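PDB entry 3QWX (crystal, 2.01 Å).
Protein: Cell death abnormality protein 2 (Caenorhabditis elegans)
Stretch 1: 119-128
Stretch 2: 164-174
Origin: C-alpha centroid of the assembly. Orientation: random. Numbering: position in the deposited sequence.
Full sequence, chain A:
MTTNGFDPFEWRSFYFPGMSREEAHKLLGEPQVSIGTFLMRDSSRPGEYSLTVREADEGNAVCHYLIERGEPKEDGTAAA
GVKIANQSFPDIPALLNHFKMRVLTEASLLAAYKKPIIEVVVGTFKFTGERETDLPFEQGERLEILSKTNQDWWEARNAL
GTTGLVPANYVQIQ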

# COMPACT_ATOMS: atom_id res chain seq x y z
N GLU A 119 15.23 11.18 1.68
CA GLU A 119 15.53 12.37 2.47
C GLU A 119 14.27 12.97 3.08
O GLU A 119 13.16 12.65 2.66
CB GLU A 119 16.28 13.41 1.63
CG GLU A 119 15.53 13.88 0.40
CD GLU A 119 16.33 14.90 -0.40
OE1 GLU A 119 17.58 14.85 -0.33
OE2 GLU A 119 15.72 15.74 -1.09
N VAL A 120 14.47 13.82 4.09
CA VAL A 120 13.37 14.53 4.73
C VAL A 120 13.33 15.97 4.22
O VAL A 120 14.35 16.66 4.19
CB VAL A 120 13.52 14.53 6.28
CG1 VAL A 120 12.35 15.24 6.93
CG2 VAL A 120 13.63 13.10 6.80
N VAL A 121 12.15 16.41 3.82
CA VAL A 121 11.97 17.73 3.24
C VAL A 121 10.82 18.43 3.93
O VAL A 121 10.02 17.79 4.62
CB VAL A 121 11.67 17.66 1.72
CG1 VAL A 121 12.83 17.02 0.97
CG2 VAL A 121 10.37 16.88 1.47
N VAL A 122 10.73 19.74 3.75
CA VAL A 122 9.55 20.48 4.16
C VAL A 122 8.99 21.25 2.96
O VAL A 122 9.75 21.71 2.10
CB VAL A 122 9.81 21.46 5.35
CG1 VAL A 122 10.38 20.70 6.54
CG2 VAL A 122 10.74 22.58 4.93
N GLY A 123 7.67 21.37 2.92
CA GLY A 123 6.99 22.09 1.86
C GLY A 123 7.40 23.56 1.90
O GLY A 123 7.34 24.19 2.96
N THR A 124 7.83 24.09 0.77
CA THR A 124 8.23 25.50 0.71
C THR A 124 7.05 26.35 0.22
O THR A 124 7.01 27.57 0.43
CB THR A 124 9.45 25.72 -0.19
OG1 THR A 124 9.17 25.23 -1.50
CG2 THR A 124 10.67 24.99 0.37
N PHE A 125 6.10 25.70 -0.45
CA PHE A 125 4.87 26.34 -0.87
C PHE A 125 3.74 25.33 -0.66
O PHE A 125 3.99 24.13 -0.53
CB PHE A 125 4.94 26.75 -2.35
CG PHE A 125 6.10 27.66 -2.69
CD1 PHE A 125 7.29 27.13 -3.16
CD2 PHE A 125 5.99 29.03 -2.54
CE1 PHE A 125 8.36 27.96 -3.46
CE2 PHE A 125 7.05 29.87 -2.84
CZ PHE A 125 8.24 29.33 -3.31
N LYS A 126 2.50 25.81 -0.62
CA LYS A 126 1.37 24.91 -0.54
C LYS A 126 1.16 24.21 -1.89
O LYS A 126 1.35 24.80 -2.95
CB LYS A 126 0.09 25.65 -0.10
CG LYS A 126 -0.87 25.96 -1.24
CD LYS A 126 -2.18 26.55 -0.74
CE LYS A 126 -2.82 27.40 -1.84
NZ LYS A 126 -4.08 28.08 -1.39
N PHE A 127 0.77 22.94 -1.84
CA PHE A 127 0.51 22.18 -3.06
C PHE A 127 -0.84 21.48 -2.97
O PHE A 127 -1.02 20.58 -2.17
CB PHE A 127 1.63 21.15 -3.29
CG PHE A 127 1.46 20.33 -4.55
CD1 PHE A 127 1.34 20.94 -5.79
CD2 PHE A 127 1.45 18.94 -4.49
CE1 PHE A 127 1.20 20.18 -6.95
CE2 PHE A 127 1.30 18.18 -5.65
CZ PHE A 127 1.18 18.80 -6.88
N THR A 128 -1.78 21.90 -3.81
CA THR A 128 -3.12 21.33 -3.78
C THR A 128 -3.18 20.01 -4.54
O THR A 128 -4.10 19.22 -4.34
CB THR A 128 -4.13 22.28 -4.42
OG1 THR A 128 -3.86 22.39 -5.82
CG2 THR A 128 -4.05 23.66 -3.76
N GLY A 164 2.36 9.87 -2.62
CA GLY A 164 2.01 10.44 -3.90
C GLY A 164 3.13 11.33 -4.40
O GLY A 164 4.10 11.56 -3.70
N LEU A 165 2.97 11.86 -5.60
CA LEU A 165 4.00 12.66 -6.24
C LEU A 165 3.91 14.12 -5.83
O LEU A 165 2.82 14.66 -5.63
CB LEU A 165 3.88 12.56 -7.77
CG LEU A 165 4.15 11.22 -8.44
CD1 LEU A 165 3.86 11.31 -9.93
CD2 LEU A 165 5.58 10.83 -8.22
N VAL A 166 5.07 14.75 -5.72
CA VAL A 166 5.17 16.15 -5.32
C VAL A 166 6.20 16.84 -6.23
O VAL A 166 7.15 16.20 -6.70
CB VAL A 166 5.58 16.28 -3.83
CG1 VAL A 166 4.59 15.57 -2.92
CG2 VAL A 166 7.01 15.73 -3.61
N PRO A 167 6.01 18.14 -6.48
CA PRO A 167 6.98 18.85 -7.32
C PRO A 167 8.27 19.09 -6.55
O PRO A 167 8.22 19.54 -5.40
CB PRO A 167 6.29 20.20 -7.61
CG PRO A 167 4.88 20.05 -7.18
CD PRO A 167 4.87 18.99 -6.11
N ALA A 168 9.41 18.80 -7.17
CA ALA A 168 10.71 18.98 -6.51
C ALA A 168 10.97 20.43 -6.11
O ALA A 168 11.64 20.70 -5.10
CB ALA A 168 11.83 18.44 -7.39
N ASN A 169 10.44 21.37 -6.90
CA ASN A 169 10.62 22.80 -6.61
C ASN A 169 9.68 23.34 -5.52
O ASN A 169 9.66 24.54 -5.23
CB ASN A 169 10.54 23.64 -7.89
CG ASN A 169 9.18 23.58 -8.57
OD1 ASN A 169 8.68 24.58 -9.09
ND2 ASN A 169 8.59 22.40 -8.59
N TYR A 170 8.91 22.44 -4.91
CA TYR A 170 8.00 22.82 -3.83
C TYR A 170 8.49 22.30 -2.47
O TYR A 170 7.84 22.51 -1.45
CB TYR A 170 6.60 22.28 -4.10
CG TYR A 170 5.69 23.14 -4.95
CD1 TYR A 170 6.05 23.53 -6.24
CD2 TYR A 170 4.43 23.52 -4.48
CE1 TYR A 170 5.20 24.31 -7.03
CE2 TYR A 170 3.56 24.28 -5.26
CZ TYR A 170 3.95 24.67 -6.53
OH TYR A 170 3.08 25.43 -7.28
N VAL A 171 9.63 21.60 -2.47
CA VAL A 171 10.17 21.06 -1.23
C VAL A 171 11.65 21.43 -1.02
O VAL A 171 12.39 21.68 -1.98
CB VAL A 171 10.00 19.52 -1.15
CG1 VAL A 171 8.53 19.15 -1.15
CG2 VAL A 171 10.72 18.83 -2.28
N GLN A 172 12.06 21.45 0.24
CA GLN A 172 13.43 21.74 0.61
C GLN A 172 13.92 20.79 1.71
O GLN A 172 13.18 20.49 2.64
CB GLN A 172 13.49 23.17 1.15
CG GLN A 172 14.80 23.55 1.78
CD GLN A 172 14.73 24.94 2.38
OE1 GLN A 172 13.65 25.53 2.46
NE2 GLN A 172 15.88 25.47 2.79
N ILE A 173 15.17 20.35 1.61
CA ILE A 173 15.77 19.54 2.67
C ILE A 173 15.57 20.20 4.04
O ILE A 173 15.81 21.40 4.20
CB ILE A 173 17.28 19.30 2.44
CG1 ILE A 173 17.78 18.07 3.22
CG2 ILE A 173 18.09 20.56 2.76
CD1 ILE A 173 17.93 18.27 4.73
N GLN A 174 15.12 19.42 5.02
CA GLN A 174 14.68 19.99 6.29
C GLN A 174 15.85 20.52 7.12
O GLN A 174 15.81 21.67 7.58
CB GLN A 174 13.89 18.96 7.10
CG GLN A 174 13.17 19.54 8.31
CD GLN A 174 12.56 18.47 9.19
OE1 GLN A 174 13.06 17.34 9.24
NE2 GLN A 174 11.46 18.81 9.88
O HOH W 1 11.96 25.51 -2.86

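A short antiparallel pairing often fixes the backbone while one or two aromatic rings beyond its end supply much of the buried surface, and the C-terminal part of Cell death abnormality protein 2 is a compact example. Here strand 119-123 runs beside strand 171-173, their directions differing by 134°. Val-122 and Gln-172 form the hydrogen-bonded pair: Val-122 N donates to Gln-172 O at 2.8 Å, and Gln-172 N returns a bond to Val-122 O at 3.0 Å. Further bonds extend the ladder, from Gln-174 N to Val-120 O (3.0 Å) and from Thr-124 N to Tyr-170 O (2.7 Å), the latter nearly straight at 176°.

Tyr-170 covers more surface than any other residue in the contact. It closes a 3-10 segment, where its N bonds to Pro-167 O at 3.0 Å, so a single residue joins that turn to the strand pairing through its backbone and to the loop after Gly-123 through its ring. Phe-125 and Phe-127 direct their edges toward opposite faces of the Tyr-170 ring, with ring planes at 65° and 70°; such geometry sets the slightly positive ring hydrogens against π electrons. The carbonyl Lys-126 O instead meets the tyrosine's edge, 3.2 Å from Tyr-170 CE2.

Phe-127, buried and second in coverage, uses its own face differently. Pro-167 CD lies 3.6 Å from the Phe-127 ring centroid and only 8° off its normal, a CH-π contact favoured by the polarised C-H bonds beside the proline nitrogen.

Gln-174 ranks third. Besides its backbone bond, its aliphatic portion packs against valine, with Gln-174 CG 3.5 Å from Val-122 CG1. Apolar contact also occurs between Val-121 CG2 and Val-171 CB, 3.7 Å apart. Altogether the stretches bury 778 Å², combining directional backbone bonds with aromatic and aliphatic packing.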